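PDB 3FDJ: DegV family protein from Eubacterium eligens, which is of unknown function but, as a DegV family protein, probably binds fatty acid in the manner of its better-studied relatives. Local coordinates for residues A[203-208]-A[237-242]; A[214-219]-A[246-251]; A[32-37]-A[44-49]; A[8-13]-A[36-41]; A[77-82]-A[140-145]. One frame throughout, in Å; residues are numbered along the deposited sequence. Where two conformers were deposited one is given.

Contact 1 of 5, residues A[203-208]-A[237-242]; sequences RGDKKL and ADKIAD. With ACY (acetic acid), chain F.
The carboxylate of D205 is approached through the anti lone pair of OD2, on the side turned away from OD1, where K239 NZ closes a salt bridge of 2.9 Å to that oxygen. The second flat group of the region, the guanidinium of R203, carries a bound acetate at its edge and in its plane: R203 NE reaches ACY OXT at 2.6 Å, and R203 NH1 reaches ACY O at 3.0 Å. NH1 has a further acceptor in the carbonyl of L182, which helps to fix the rotation of the group. The acetate probably comes from the crystallisation liquor, so it illustrates an anion-holding geometry more than a known ligand.

Helices 205-219 and 234-248 lie side by side on the C-terminal mixed sheet, and 234-248 is the crossover of a beta-alpha-beta unit between parallel strands 226-230 and 253-257. G204 is the N-cap of the first helix; its phi of 99° would press a CB against the carbonyl O of R203. D205 thus sits in the opening turn, where the helix end would probably stabilise its negative charge. The lysine chain is extended beyond CG and crosses the aspartate side chain at about a right angle, so that contact is confined largely to its ammonium end. Nearer the sheet, L208 CD2 touches I240 CD1 at 4.4 Å, a loose apolar meeting of branch ends. I240 also packs on L209 and L212 of the facing helix, and beneath them on I228, I271 and L273.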
# COMPACT_ATOMS: atom_id res chain seq x y z
N ARG A 203 -18.29 -14.95 -2.37
CA ARG A 203 -18.12 -16.26 -1.72
C ARG A 203 -17.14 -17.17 -2.47
O ARG A 203 -17.52 -17.88 -3.43
CB ARG A 203 -19.45 -16.99 -1.54
CG ARG A 203 -19.27 -18.33 -0.81
CD ARG A 203 -20.58 -19.00 -0.33
NE ARG A 203 -20.99 -18.48 0.97
CZ ARG A 203 -20.43 -18.81 2.15
NH1 ARG A 203 -20.88 -18.24 3.26
NH2 ARG A 203 -19.43 -19.69 2.21
N GLY A 204 -15.90 -17.17 -2.01
CA GLY A 204 -14.89 -18.12 -2.44
C GLY A 204 -13.94 -17.60 -3.50
O GLY A 204 -14.24 -16.63 -4.20
N ASP A 205 -12.82 -18.29 -3.62
CA ASP A 205 -11.75 -17.90 -4.53
C ASP A 205 -12.16 -17.85 -6.00
O ASP A 205 -11.81 -16.89 -6.71
CB ASP A 205 -10.58 -18.86 -4.41
CG ASP A 205 -9.94 -18.87 -3.01
OD1 ASP A 205 -10.20 -17.95 -2.20
OD2 ASP A 205 -9.15 -19.82 -2.75
N LYS A 206 -12.87 -18.86 -6.48
CA LYS A 206 -13.19 -18.88 -7.90
C LYS A 206 -14.09 -17.71 -8.29
O LYS A 206 -13.88 -17.07 -9.33
CB LYS A 206 -13.83 -20.20 -8.31
CG LYS A 206 -12.81 -21.34 -8.40
CD LYS A 206 -13.47 -22.58 -8.95
CE LYS A 206 -14.16 -23.34 -7.85
NZ LYS A 206 -13.18 -24.26 -7.20
N LYS A 207 -15.05 -17.38 -7.44
CA LYS A 207 -15.93 -16.25 -7.70
C LYS A 207 -15.18 -14.92 -7.68
O LYS A 207 -15.43 -14.04 -8.51
CB LYS A 207 -17.08 -16.24 -6.70
CG LYS A 207 -18.17 -17.25 -7.01
CD LYS A 207 -19.44 -17.00 -6.17
CE LYS A 207 -20.38 -18.18 -6.19
NZ LYS A 207 -19.84 -19.31 -5.32
N LEU A 208 -14.23 -14.80 -6.77
CA LEU A 208 -13.33 -13.63 -6.75
C LEU A 208 -12.56 -13.50 -8.06
O LEU A 208 -12.47 -12.39 -8.63
CB LEU A 208 -12.38 -13.69 -5.54
CG LEU A 208 -11.29 -12.61 -5.51
CD1 LEU A 208 -11.94 -11.22 -5.38
CD2 LEU A 208 -10.31 -12.90 -4.39
N ALA A 237 -3.13 -15.41 -3.83
CA ALA A 237 -2.38 -14.45 -4.61
C ALA A 237 -1.82 -15.13 -5.88
O ALA A 237 -1.85 -14.55 -6.96
CB ALA A 237 -1.26 -13.82 -3.78
N ASP A 238 -1.32 -16.36 -5.74
CA ASP A 238 -0.81 -17.12 -6.87
C ASP A 238 -1.92 -17.47 -7.87
O ASP A 238 -1.70 -17.40 -9.07
CB ASP A 238 -0.09 -18.41 -6.40
CG ASP A 238 1.28 -18.15 -5.79
OD1 ASP A 238 1.78 -16.98 -5.83
OD2 ASP A 238 1.87 -19.13 -5.27
N LYS A 239 -3.11 -17.81 -7.38
CA LYS A 239 -4.25 -18.08 -8.29
C LYS A 239 -4.62 -16.85 -9.12
O LYS A 239 -4.91 -16.96 -10.31
CB LYS A 239 -5.51 -18.49 -7.53
CG LYS A 239 -5.51 -19.84 -6.94
CD LYS A 239 -6.88 -20.10 -6.26
CE LYS A 239 -6.84 -21.36 -5.46
NZ LYS A 239 -8.14 -21.60 -4.79
N ILE A 240 -4.64 -15.69 -8.47
CA ILE A 240 -4.94 -14.42 -9.13
C ILE A 240 -3.87 -14.15 -10.19
O ILE A 240 -4.19 -13.82 -11.34
CB ILE A 240 -5.02 -13.27 -8.13
CG1 ILE A 240 -6.25 -13.45 -7.21
CG2 ILE A 240 -5.10 -11.91 -8.88
CD1 ILE A 240 -6.24 -12.55 -5.94
N ALA A 241 -2.60 -14.29 -9.82
CA ALA A 241 -1.51 -14.04 -10.75
C ALA A 241 -1.64 -14.96 -11.97
O ALA A 241 -1.46 -14.51 -13.11
CB ALA A 241 -0.14 -14.25 -10.05
N ASP A 242 -1.96 -16.23 -11.75
CA ASP A 242 -2.12 -17.19 -12.86
C ASP A 242 -3.28 -16.78 -13.79
O ASP A 242 -3.16 -16.87 -15.02
CB ASP A 242 -2.40 -18.60 -12.33
CG ASP A 242 -1.14 -19.33 -11.87
OD1 ASP A 242 -0.01 -18.89 -12.20
OD2 ASP A 242 -1.27 -20.35 -11.16
C ACY F . -23.59 -16.46 1.20
O ACY F . -23.16 -16.45 2.38
OXT ACY F . -22.93 -16.91 0.23
CH3 ACY F . -24.97 -15.92 0.96

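Contact 2 of 5, residues A[214-219]-A[246-251]; sequences ALLDDA and QAYGTT
Late turns of the two helices that cover the C-terminal sheet, 205-219 and 234-248, are joined where the phenol of Y248 reaches across to D217 and L216. The hydroxyl gives a hydrogen bond from Y248 OH to D217 OD1; its modelled length of 2.4 Å is very short, and the exact value is doubtful. The oxygen lies at the edge of the ring, near its plane, and is also 3.1 Å from Y248 CE1, so it faces one corner of the phenol and not its face. The carboxylate itself is turned steeply, its plane 73° from that of the ring.

L216 supplies the apolar half. Its CB stands 3.5 Å from Y248 OH and comes obliquely to the ring, with Y248 CZ at 4.0 Å, while the rest of the leucine packs on I244 and on F156 of strand 153-159. Both helices rest on the same mixed sheet, and this contact bridges the groove between them close to where 234-248 ends; G249, with phi at 78°, is the residue that leaves the helical path there. Y248 holds CG anti to its carbonyl carbon (chi1 -57°), which sends the ring out from this last turn toward the facing helix.

A phenylalanine here would probably keep the ring but leave D217 without the hydroxyl partner it has across the groove. Beyond the two segments, Y221 meets the Y248 ring in an edge-to-face stack, and the hydroxyl of Y221 in turn bonds T250 OG1.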
# COMPACT_ATOMS: atom_id res chain seq x y z
N ALA A 214 -13.56 -9.17 -14.45
CA ALA A 214 -14.53 -8.19 -14.94
C ALA A 214 -14.11 -6.75 -14.55
O ALA A 214 -14.18 -5.82 -15.36
CB ALA A 214 -15.95 -8.51 -14.44
N LEU A 215 -13.64 -6.58 -13.32
CA LEU A 215 -13.19 -5.27 -12.82
C LEU A 215 -11.96 -4.76 -13.59
O LEU A 215 -11.90 -3.58 -13.99
CB LEU A 215 -12.89 -5.33 -11.33
CG LEU A 215 -14.09 -5.50 -10.40
CD1 LEU A 215 -13.66 -5.89 -9.00
CD2 LEU A 215 -14.96 -4.25 -10.39
N LEU A 216 -10.99 -5.66 -13.82
CA LEU A 216 -9.80 -5.32 -14.56
C LEU A 216 -10.14 -4.92 -16.00
O LEU A 216 -9.61 -3.92 -16.49
CB LEU A 216 -8.80 -6.47 -14.53
CG LEU A 216 -8.13 -6.64 -13.15
CD1 LEU A 216 -7.40 -8.00 -13.06
CD2 LEU A 216 -7.18 -5.50 -12.84
N ASP A 217 -11.01 -5.69 -16.66
CA ASP A 217 -11.49 -5.36 -18.00
C ASP A 217 -12.08 -3.94 -18.05
O ASP A 217 -11.72 -3.12 -18.91
CB ASP A 217 -12.58 -6.35 -18.47
CG ASP A 217 -12.03 -7.74 -18.84
OD1 ASP A 217 -10.79 -7.93 -18.91
OD2 ASP A 217 -12.85 -8.66 -19.06
N ASP A 218 -13.00 -3.67 -17.14
CA ASP A 218 -13.64 -2.36 -17.09
C ASP A 218 -12.66 -1.24 -16.75
O ASP A 218 -12.82 -0.11 -17.21
CB ASP A 218 -14.76 -2.36 -16.07
CG ASP A 218 -16.01 -3.06 -16.58
OD1 ASP A 218 -16.02 -3.56 -17.73
OD2 ASP A 218 -17.01 -3.10 -15.81
N ALA A 219 -11.64 -1.54 -15.95
CA ALA A 219 -10.64 -0.56 -15.55
C ALA A 219 -9.65 -0.22 -16.68
O ALA A 219 -8.89 0.74 -16.56
CB ALA A 219 -9.86 -1.07 -14.32
N GLN A 246 -2.88 -15.61 -17.79
CA GLN A 246 -3.61 -16.34 -18.82
C GLN A 246 -4.55 -15.44 -19.62
O GLN A 246 -4.62 -15.57 -20.84
CB GLN A 246 -4.39 -17.51 -18.19
CG GLN A 246 -5.24 -18.33 -19.16
CD GLN A 246 -4.41 -19.21 -20.12
OE1 GLN A 246 -3.17 -19.24 -20.08
NE2 GLN A 246 -5.11 -19.92 -21.01
N ALA A 247 -5.27 -14.55 -18.94
CA ALA A 247 -6.30 -13.73 -19.57
C ALA A 247 -5.73 -12.53 -20.31
O ALA A 247 -6.27 -12.11 -21.34
CB ALA A 247 -7.31 -13.26 -18.52
N TYR A 248 -4.63 -11.97 -19.81
CA TYR A 248 -4.09 -10.73 -20.37
C TYR A 248 -2.68 -10.82 -20.94
O TYR A 248 -2.21 -9.87 -21.55
CB TYR A 248 -4.13 -9.63 -19.32
CG TYR A 248 -5.51 -9.36 -18.75
CD1 TYR A 248 -6.41 -8.53 -19.40
CD2 TYR A 248 -5.91 -9.94 -17.56
CE1 TYR A 248 -7.69 -8.30 -18.88
CE2 TYR A 248 -7.18 -9.71 -17.03
CZ TYR A 248 -8.06 -8.89 -17.69
OH TYR A 248 -9.30 -8.66 -17.15
N GLY A 249 -1.99 -11.93 -20.73
CA GLY A 249 -0.64 -12.11 -21.26
C GLY A 249 0.43 -11.37 -20.46
O GLY A 249 1.53 -11.18 -20.93
N THR A 250 0.09 -10.96 -19.24
CA THR A 250 1.00 -10.23 -18.37
C THR A 250 2.30 -11.01 -18.15
O THR A 250 2.25 -12.20 -17.90
CB THR A 250 0.35 -10.01 -17.03
OG1 THR A 250 -0.98 -9.52 -17.23
CG2 THR A 250 1.17 -9.04 -16.15
N THR A 251 3.43 -10.33 -18.24
CA THR A 251 4.72 -10.91 -17.89
C THR A 251 5.35 -10.22 -16.67
O THR A 251 6.21 -10.81 -16.02
CB THR A 251 5.71 -10.85 -19.05
OG1 THR A 251 5.85 -9.51 -19.49
CG2 THR A 251 5.23 -11.74 -20.22

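Contact 3 of 5, residues A[32-37]-A[44-49]; sequences DNEEFC and IHRMLD
Charge pairing comes first: R46 takes hold of E34 end-on, with one guanidinium nitrogen for each carboxylate oxygen. The bond from R46 NH1 to E34 OE2 is the shorter and straighter, 3.0 Å with an angle of 166° at the hydrogen. Its companion, from R46 NH2 to E34 OE1, is 3.3 Å long and uses the syn lone pair. The two side chains arrive from opposite directions, the arginine extended from CG to NE, yet the planes of the two groups stay 46° apart, so the salt bridge is twisted.

Aromatic contacts lie beside it. M47, a selenomethionine, places CG over the centre of the F36 ring, 3.6 Å from the centroid, in a CH-pi contact. With CG anti to the backbone N (chi1 -177°) and the next torsion also extended, SE comes to an oblique Met-aromatic position 4.4 Å from the F36 ring centroid; the bend at the last torsion turns only CE. The opposite face of the ring carries E34 CG, offset toward the rim.

In the fold, this beta-hairpin strand 35-37, paired antiparallel with 21-30, is thereby covered by helix 44-52, whose I50 also reaches F36 and E34. The chemistry implies a division of labour: F36 and M47 are buried, whereas the two-point grip of E34 and R46 fixes the guanidinium's rotation at the more exposed border.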
# COMPACT_ATOMS: atom_id res chain seq x y z
N ASP A 32 -3.30 -1.84 24.19
CA ASP A 32 -3.01 -1.24 25.50
C ASP A 32 -1.70 -1.82 26.08
O ASP A 32 -1.00 -1.14 26.83
CB ASP A 32 -4.18 -1.45 26.48
CG ASP A 32 -4.11 -0.51 27.70
OD1 ASP A 32 -3.93 0.72 27.53
OD2 ASP A 32 -4.27 -1.01 28.84
N ASN A 33 -1.38 -3.06 25.69
CA ASN A 33 -0.21 -3.79 26.22
C ASN A 33 1.11 -3.81 25.44
O ASN A 33 2.14 -4.13 26.01
CB ASN A 33 -0.60 -5.25 26.43
CG ASN A 33 -1.24 -5.48 27.76
OD1 ASN A 33 -0.60 -5.34 28.80
ND2 ASN A 33 -2.52 -5.84 27.74
N GLU A 34 1.09 -3.55 24.13
CA GLU A 34 2.28 -3.76 23.31
C GLU A 34 2.26 -2.88 22.06
O GLU A 34 1.19 -2.61 21.53
CB GLU A 34 2.39 -5.25 22.91
CG GLU A 34 3.55 -5.52 21.94
CD GLU A 34 3.99 -6.98 21.82
OE1 GLU A 34 3.37 -7.88 22.44
OE2 GLU A 34 4.99 -7.23 21.08
N GLU A 35 3.44 -2.40 21.66
CA GLU A 35 3.62 -1.64 20.42
C GLU A 35 4.34 -2.52 19.41
O GLU A 35 5.38 -3.10 19.71
CB GLU A 35 4.46 -0.39 20.64
CG GLU A 35 3.69 0.88 21.02
CD GLU A 35 4.33 2.16 20.46
OE1 GLU A 35 5.55 2.17 20.17
OE2 GLU A 35 3.61 3.17 20.31
N PHE A 36 3.79 -2.59 18.20
CA PHE A 36 4.41 -3.35 17.13
C PHE A 36 4.87 -2.33 16.10
O PHE A 36 4.05 -1.64 15.51
CB PHE A 36 3.43 -4.33 16.48
CG PHE A 36 2.82 -5.31 17.44
CD1 PHE A 36 1.70 -4.96 18.18
CD2 PHE A 36 3.35 -6.59 17.57
CE1 PHE A 36 1.12 -5.87 19.06
CE2 PHE A 36 2.78 -7.50 18.45
CZ PHE A 36 1.65 -7.14 19.19
N CYS A 37 6.17 -2.23 15.90
CA CYS A 37 6.73 -1.29 14.95
C CYS A 37 6.92 -2.04 13.61
O CYS A 37 7.50 -3.13 13.59
CB CYS A 37 8.06 -0.77 15.48
SG CYS A 37 8.82 0.37 14.40
N ILE A 44 5.19 -10.73 12.11
CA ILE A 44 3.81 -10.42 11.74
C ILE A 44 2.88 -11.56 12.12
O ILE A 44 1.78 -11.32 12.59
CB ILE A 44 3.69 -10.10 10.25
CG1 ILE A 44 4.31 -8.74 9.97
CG2 ILE A 44 2.23 -10.12 9.79
CD1 ILE A 44 4.65 -8.48 8.52
N HIS A 45 3.34 -12.79 11.94
CA HIS A 45 2.54 -13.97 12.29
C HIS A 45 2.16 -13.96 13.77
O HIS A 45 1.01 -14.20 14.14
CB HIS A 45 3.32 -15.25 11.94
CG HIS A 45 2.54 -16.51 12.15
ND1 HIS A 45 1.56 -16.93 11.28
CD2 HIS A 45 2.59 -17.43 13.14
CE1 HIS A 45 1.03 -18.06 11.73
NE2 HIS A 45 1.64 -18.38 12.86
N ARG A 46 3.13 -13.63 14.62
CA ARG A 46 2.90 -13.47 16.05
C ARG A 46 1.90 -12.33 16.35
O ARG A 46 1.01 -12.47 17.19
CB ARG A 46 4.23 -13.22 16.78
CG ARG A 46 4.07 -12.84 18.24
CD ARG A 46 5.42 -12.69 18.96
NE ARG A 46 5.24 -12.26 20.34
CZ ARG A 46 5.04 -11.01 20.74
NH1 ARG A 46 5.00 -9.99 19.88
NH2 ARG A 46 4.87 -10.76 22.04
N MSE A 47 2.07 -11.20 15.68
CA MSE A 47 1.18 -10.07 15.89
C MSE A 47 -0.26 -10.45 15.55
O MSE A 47 -1.18 -10.13 16.29
CB MSE A 47 1.60 -8.87 15.05
CG MSE A 47 0.76 -7.63 15.30
SE MSE A 47 1.16 -6.21 14.04
CE MSE A 47 0.41 -6.98 12.40
N LEU A 48 -0.45 -11.09 14.41
CA LEU A 48 -1.79 -11.50 13.99
C LEU A 48 -2.41 -12.48 14.99
O LEU A 48 -3.61 -12.41 15.27
CB LEU A 48 -1.76 -12.11 12.59
CG LEU A 48 -1.41 -11.15 11.44
CD1 LEU A 48 -1.24 -11.92 10.14
CD2 LEU A 48 -2.46 -10.07 11.30
N ASP A 49 -1.60 -13.40 15.51
CA ASP A 49 -2.07 -14.34 16.53
C ASP A 49 -2.50 -13.59 17.79
O ASP A 49 -3.52 -13.92 18.39
CB ASP A 49 -0.99 -15.39 16.89
CG ASP A 49 -0.86 -16.52 15.84
OD1 ASP A 49 -1.59 -16.53 14.82
OD2 ASP A 49 -0.00 -17.41 16.05

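Contact 4 of 5, residues A[8-13]-A[36-41]; sequences ADSACD and FCDDGQ
Strand 5-9 gives way to a short 3-10 turn just where S10 hydrogen-bonds D38, the centre of an inverse gamma turn that follows strand 35-37. The bond runs from S10 OG to D38 OD2 and measures 2.7 Å. It comes in from above the carboxylate, 46° out of its plane. D38 has CG anti to the backbone N (chi1 -173°), which carries the carboxylate toward the turn, and the serine CB follows its hydroxyl to 3.2 Å from D38 OD2. Both residues are buried, and each polar end is multiply held: S10 OG also pairs with the backbone N of L27, while D38 OD1 and OD2 take the backbone N-H groups of G260 and L261, at the start of helix 260-266.

A water adds a second, softer link. It lies 2.7 Å from S10 O, and its bond to D38 OD1 is weak at 3.1 Å; more acceptors surround it than it has protons, so these two links may not hold together. Asx turns shape both segments: D9 OD1 accepts from A11 N at 2.9 Å, and D39 OD1 accepts from Q41 N at 2.8 Å.

Replacing D38 with an alanine would probably leave the S10 hydroxyl and the amides of G260 and L261 without the carboxylate that accepts from all three, in a buried place. The 3-10 turn follows a strand lying between 21-30 and 77-82 in the N-terminal sheet, with M122 of helix 120-134 against D9, A11 and C12, while the D38 carboxylate also meets the first residues of helix 260-266.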
# COMPACT_ATOMS: atom_id res chain seq x y z
N ALA A 8 9.46 5.90 1.58
CA ALA A 8 8.04 5.59 1.67
C ALA A 8 7.69 5.16 3.06
O ALA A 8 8.52 4.62 3.77
CB ALA A 8 7.66 4.49 0.67
N ASP A 9 6.44 5.39 3.48
CA ASP A 9 6.01 4.73 4.68
C ASP A 9 5.86 3.22 4.49
O ASP A 9 5.74 2.71 3.36
CB ASP A 9 4.78 5.38 5.27
CG ASP A 9 3.58 5.15 4.44
OD1 ASP A 9 3.16 3.96 4.32
OD2 ASP A 9 3.02 6.17 3.95
N SER A 10 5.85 2.51 5.61
CA SER A 10 5.88 1.05 5.63
C SER A 10 4.60 0.39 5.08
O SER A 10 4.58 -0.82 4.87
CB SER A 10 6.17 0.56 7.05
OG SER A 10 5.07 0.81 7.92
N ALA A 11 3.56 1.18 4.81
CA ALA A 11 2.39 0.66 4.08
C ALA A 11 2.74 0.20 2.66
O ALA A 11 1.92 -0.46 2.03
CB ALA A 11 1.27 1.66 4.04
N CYS A 12 3.93 0.54 2.17
CA CYS A 12 4.38 0.06 0.86
C CYS A 12 4.81 -1.42 0.86
O CYS A 12 5.03 -2.00 -0.20
CB CYS A 12 5.52 0.93 0.32
SG CYS A 12 7.07 0.68 1.15
N ASP A 13 4.92 -2.00 2.06
CA ASP A 13 5.22 -3.44 2.27
C ASP A 13 6.67 -3.86 1.96
O ASP A 13 7.02 -5.03 2.19
CB ASP A 13 4.27 -4.38 1.48
CG ASP A 13 2.77 -4.10 1.73
OD1 ASP A 13 2.36 -4.09 2.91
OD2 ASP A 13 2.01 -3.96 0.72
N PHE A 36 3.79 -2.59 18.20
CA PHE A 36 4.41 -3.35 17.13
C PHE A 36 4.87 -2.33 16.10
O PHE A 36 4.05 -1.64 15.51
CB PHE A 36 3.43 -4.33 16.48
CG PHE A 36 2.82 -5.31 17.44
CD1 PHE A 36 1.70 -4.96 18.18
CD2 PHE A 36 3.35 -6.59 17.57
CE1 PHE A 36 1.12 -5.87 19.06
CE2 PHE A 36 2.78 -7.50 18.45
CZ PHE A 36 1.65 -7.14 19.19
N CYS A 37 6.17 -2.23 15.90
CA CYS A 37 6.73 -1.29 14.95
C CYS A 37 6.92 -2.04 13.61
O CYS A 37 7.50 -3.13 13.59
CB CYS A 37 8.06 -0.77 15.48
SG CYS A 37 8.82 0.37 14.40
N ASP A 38 6.39 -1.48 12.53
CA ASP A 38 6.39 -2.14 11.22
C ASP A 38 7.76 -1.95 10.55
O ASP A 38 7.90 -1.27 9.55
CB ASP A 38 5.25 -1.56 10.36
CG ASP A 38 5.06 -2.29 9.03
OD1 ASP A 38 5.65 -3.39 8.85
OD2 ASP A 38 4.27 -1.78 8.18
N ASP A 39 8.76 -2.62 11.10
CA ASP A 39 10.13 -2.48 10.62
C ASP A 39 10.69 -3.87 10.32
O ASP A 39 9.94 -4.86 10.28
CB ASP A 39 10.97 -1.72 11.66
CG ASP A 39 11.11 -2.46 13.00
OD1 ASP A 39 10.73 -3.65 13.11
OD2 ASP A 39 11.61 -1.83 13.96
N GLY A 40 12.02 -3.96 10.17
CA GLY A 40 12.67 -5.26 9.95
C GLY A 40 12.57 -6.29 11.07
O GLY A 40 12.83 -7.46 10.86
N GLN A 41 12.23 -5.85 12.28
CA GLN A 41 12.19 -6.74 13.43
C GLN A 41 10.83 -7.40 13.63
O GLN A 41 10.71 -8.32 14.43
CB GLN A 41 12.54 -5.97 14.70
CG GLN A 41 13.83 -5.18 14.62
CD GLN A 41 14.99 -6.09 14.35
OE1 GLN A 41 15.63 -5.98 13.30
NE2 GLN A 41 15.25 -7.02 15.27
O HOH W 1 6.09 -2.90 5.77

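Contact 5 of 5, residues A[77-82]-A[140-145]; sequences EIFVVT and EEIDGA
F79 presses the end of its ring into helix 139-150, and the tight part of the contact is here. F79 CZ lies 3.5 Å from I142 CG2, the methyl branch that stands anti to the isoleucine's backbone N (chi1 -62° for the other branch, CG1), and F79 CE2 is 3.7 Å from the same methyl. The approach is oblique to the ring. At its edge, near the plane, the neighbouring residue takes over: the D143 backbone is met by F79 CE1 at 3.8 Å from D143 CA. F139 stacks on the same phenylalanine, and I142 is closed in further by L129, M132 and I133 of helix 120-134, so ring and methyl share a buried apolar seam.

The other side is looser and polar. The D143 carboxylate, its plane 58° from that of the ring, directs its charge to R111 in a salt bridge, leaving CB and CA to touch the aromatic edge. E140 pairs likewise with K109. E77 OE2 and E140 OE1 stay 5.5 Å apart, and these like charges would probably discourage a closer approach at that border.

Strand 77-82 runs parallel between 5-9 and 109-114 in the N-terminal sheet; F79 projects from it beside R111 of the latter strand, and helices 139-150 and 120-134 together cover that face.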
# COMPACT_ATOMS: atom_id res chain seq x y z
N GLU A 77 17.87 15.43 -3.36
CA GLU A 77 16.71 15.16 -4.21
C GLU A 77 15.98 13.94 -3.66
O GLU A 77 16.51 12.83 -3.67
CB GLU A 77 17.13 14.89 -5.67
CG GLU A 77 17.72 16.07 -6.35
CD GLU A 77 18.23 15.82 -7.77
OE1 GLU A 77 18.97 14.84 -8.02
OE2 GLU A 77 17.93 16.66 -8.63
N ILE A 78 14.77 14.15 -3.16
CA ILE A 78 14.02 13.12 -2.47
C ILE A 78 12.58 13.08 -2.96
O ILE A 78 11.92 14.13 -3.08
CB ILE A 78 14.01 13.35 -0.94
CG1 ILE A 78 15.44 13.50 -0.38
CG2 ILE A 78 13.22 12.22 -0.18
CD1 ILE A 78 15.48 13.80 1.13
N PHE A 79 12.10 11.86 -3.23
CA PHE A 79 10.69 11.61 -3.45
C PHE A 79 10.21 10.78 -2.27
O PHE A 79 10.85 9.79 -1.89
CB PHE A 79 10.42 10.89 -4.78
CG PHE A 79 10.62 11.75 -5.98
CD1 PHE A 79 9.65 12.69 -6.36
CD2 PHE A 79 11.77 11.65 -6.74
CE1 PHE A 79 9.86 13.49 -7.47
CE2 PHE A 79 11.99 12.48 -7.85
CZ PHE A 79 11.04 13.40 -8.20
N VAL A 80 9.09 11.20 -1.70
CA VAL A 80 8.47 10.51 -0.57
C VAL A 80 7.10 10.03 -0.98
O VAL A 80 6.28 10.85 -1.42
CB VAL A 80 8.32 11.45 0.64
CG1 VAL A 80 7.86 10.65 1.87
CG2 VAL A 80 9.65 12.18 0.96
N VAL A 81 6.83 8.73 -0.86
CA VAL A 81 5.50 8.21 -1.20
C VAL A 81 4.76 7.84 0.08
O VAL A 81 5.32 7.17 0.95
CB VAL A 81 5.60 7.00 -2.15
CG1 VAL A 81 4.19 6.47 -2.54
CG2 VAL A 81 6.40 7.38 -3.41
N THR A 82 3.54 8.33 0.23
CA THR A 82 2.77 8.06 1.44
C THR A 82 1.46 7.35 1.13
O THR A 82 0.93 7.43 0.04
CB THR A 82 2.43 9.33 2.28
OG1 THR A 82 1.40 10.09 1.65
CG2 THR A 82 3.69 10.25 2.51
N GLU A 140 12.70 17.59 -11.76
CA GLU A 140 11.51 18.34 -12.16
C GLU A 140 10.67 17.59 -13.20
O GLU A 140 9.45 17.63 -13.15
CB GLU A 140 11.90 19.72 -12.67
CG GLU A 140 12.54 20.62 -11.59
CD GLU A 140 13.99 20.30 -11.27
OE1 GLU A 140 14.70 19.55 -12.03
OE2 GLU A 140 14.41 20.82 -10.20
N GLU A 141 11.32 16.85 -14.08
CA GLU A 141 10.60 16.03 -15.05
C GLU A 141 9.82 14.92 -14.37
O GLU A 141 8.66 14.65 -14.71
CB GLU A 141 11.55 15.44 -16.09
CG GLU A 141 12.22 16.50 -16.96
CD GLU A 141 13.32 15.99 -17.89
OE1 GLU A 141 13.99 14.97 -17.58
OE2 GLU A 141 13.56 16.68 -18.92
N ILE A 142 10.47 14.27 -13.40
CA ILE A 142 9.88 13.15 -12.69
C ILE A 142 8.73 13.64 -11.82
O ILE A 142 7.64 13.04 -11.80
CB ILE A 142 10.93 12.43 -11.81
CG1 ILE A 142 12.04 11.84 -12.68
CG2 ILE A 142 10.25 11.34 -10.96
CD1 ILE A 142 13.29 11.39 -11.87
N ASP A 143 8.95 14.77 -11.16
CA ASP A 143 7.96 15.34 -10.25
C ASP A 143 6.65 15.64 -11.00
O ASP A 143 5.59 15.40 -10.48
CB ASP A 143 8.53 16.60 -9.61
CG ASP A 143 7.60 17.24 -8.57
OD1 ASP A 143 6.73 16.55 -8.03
OD2 ASP A 143 7.78 18.44 -8.29
N GLY A 144 6.74 16.15 -12.22
CA GLY A 144 5.55 16.39 -13.06
C GLY A 144 4.90 15.11 -13.55
O GLY A 144 3.68 14.93 -13.49
N ALA A 145 5.73 14.19 -14.02
CA ALA A 145 5.25 13.04 -14.78
C ALA A 145 4.63 11.96 -13.92
O ALA A 145 3.75 11.23 -14.40
CB ALA A 145 6.38 12.47 -15.64

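Overall arrangement
Contacts 4, 3 and 5 come from the N-terminal part, contacts 1 and 2 from the C-terminal part. Contacts 3 and 4 share F36 and C37, with centres about 13 Å apart, and reach the same sheet as contact 5; contacts 4 and 5 touch, because strands 5-9 and 77-82 are neighbours there. Contacts 1 and 2 both join helices 205-219 and 234-248 over the second sheet, their centres about 13 Å apart and their segments alternating along the chain. Contacts 2 and 3 lie about 36 Å apart between centres, on opposite sides of the chain's centre. Each sheet thus has its own contacts, and the bonds from D38 to helix 260-266 tie the halves together.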